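Local coordinates for membrane-associated protein VP24 (Marburg virus - Musoke, Kenya, 1980, PDB 4OR8), which may act as a minor matrix protein that takes part in assembly of the viral nucleocapsid and in virion budding, at the interface of chains A and B. Numbering follows the deposited sequence. Chains: chain A/B, Membrane-associated protein VP24.

The interface of chains A and B. Residues chain A 184-186; chain B 23-26.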
# COMPACT_ATOMS: atom_id res chain seq x y z
N VAL A 184 -11.26 7.47 3.22
CA VAL A 184 -12.02 8.69 3.52
C VAL A 184 -12.43 9.40 2.23
O VAL A 184 -11.60 9.69 1.37
CB VAL A 184 -11.24 9.65 4.44
CG1 VAL A 184 -11.27 9.16 5.88
CG2 VAL A 184 -9.81 9.82 3.96
N ASN A 185 -13.73 9.66 2.11
CA ASN A 185 -14.29 10.19 0.88
C ASN A 185 -15.39 11.20 1.15
O ASN A 185 -15.65 11.55 2.30
CB ASN A 185 -14.84 9.05 0.03
CG ASN A 185 -15.96 8.30 0.72
OD1 ASN A 185 -17.13 8.59 0.51
ND2 ASN A 185 -15.60 7.34 1.57
N ASP A 186 -16.05 11.66 0.09
CA ASP A 186 -17.17 12.58 0.23
C ASP A 186 -18.44 12.02 -0.42
O ASP A 186 -19.22 12.76 -1.01
CB ASP A 186 -16.83 13.96 -0.34
CG ASP A 186 -16.22 13.89 -1.73
OD1 ASP A 186 -16.57 12.98 -2.51
OD2 ASP A 186 -15.38 14.77 -2.06
N ASN B 23 -15.21 11.25 7.02
CA ASN B 23 -15.55 11.49 5.62
C ASN B 23 -15.51 12.97 5.27
O ASN B 23 -15.81 13.83 6.09
CB ASN B 23 -16.90 10.87 5.27
CG ASN B 23 -16.77 9.46 4.72
OD1 ASN B 23 -15.70 8.86 4.77
ND2 ASN B 23 -17.87 8.93 4.20
N LEU B 24 -15.13 13.25 4.03
CA LEU B 24 -14.97 14.62 3.55
C LEU B 24 -16.31 15.27 3.24
O LEU B 24 -17.28 14.57 2.93
CB LEU B 24 -14.07 14.63 2.32
CG LEU B 24 -12.63 14.17 2.55
CD1 LEU B 24 -11.90 13.98 1.23
CD2 LEU B 24 -11.89 15.16 3.43
N PRO B 25 -16.38 16.60 3.32
CA PRO B 25 -17.59 17.33 2.95
C PRO B 25 -17.72 17.47 1.43
O PRO B 25 -16.73 17.75 0.76
CB PRO B 25 -17.38 18.70 3.59
CG PRO B 25 -15.90 18.87 3.62
CD PRO B 25 -15.34 17.50 3.87
N ALA B 26 -18.93 17.28 0.91
CA ALA B 26 -19.16 17.38 -0.53
C ALA B 26 -18.96 18.81 -1.03
O ALA B 26 -19.92 19.57 -1.18
CB ALA B 26 -20.56 16.89 -0.87
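The backbone of A:Asn185 lies against B:Asn23 and B:Leu24, where two molecules of VP24, of the filovirus membrane-associated VP24 family, pair in the crystal and an N-terminal stretch of one runs past a loop of the other. Chain A contributes residues 184-186, between helix 161-178 and strand 192-197; chain B contributes 23-26, a loop following strand 17-19. Packing is tight around the carbonyl oxygen of A:Asn185. The amide N of B:Leu24 donates a hydrogen bond to A:Asn185 O, 2.5 Å away, a short value that carries little weight at 2.65 Å resolution. The donor stands above the carbonyl plane, 37° out of it, and the bond bends to 142° at the hydrogen. Two side-chain carbons also pack against this oxygen: B:Asn23 CB lies 3.3 Å from A:Asn185 O, and B:Leu24 CB 3.5 Å from it.

The two asparagine side chains are looser. CG of A:Asn185 lies between its backbone N and carbonyl carbon, which sets its amide beside that of B:Asn23. The side chains run side by side and point the same way, but their amide planes are turned 65° apart, so the groups do not stack face to face. A:Asn185 ND2 comes within 3.5 Å of B:Asn23 OD1. A weak, nearly straight bond runs from the backbone N of A:Asn185 to B:Asn23 OD1, at 3.4 Å.

Farther along, A:Asp186, with 66 Å² of its surface hidden by chain B, leans on B:Leu24 through its methylene: A:Asp186 CB sits 3.4 Å from B:Leu24 O and 3.9 Å from B:Leu24 CB. B:Pro25 and B:Ala26 lie at the edge of this methylene, the backbone N of B:Ala26 4.1 Å from A:Asp186 CB. Two-fold symmetry repeats the contact with the chains exchanged; VP24 may exist as a monomer or a homotetramer, and this pairing may belong to the crystal rather than to the virion.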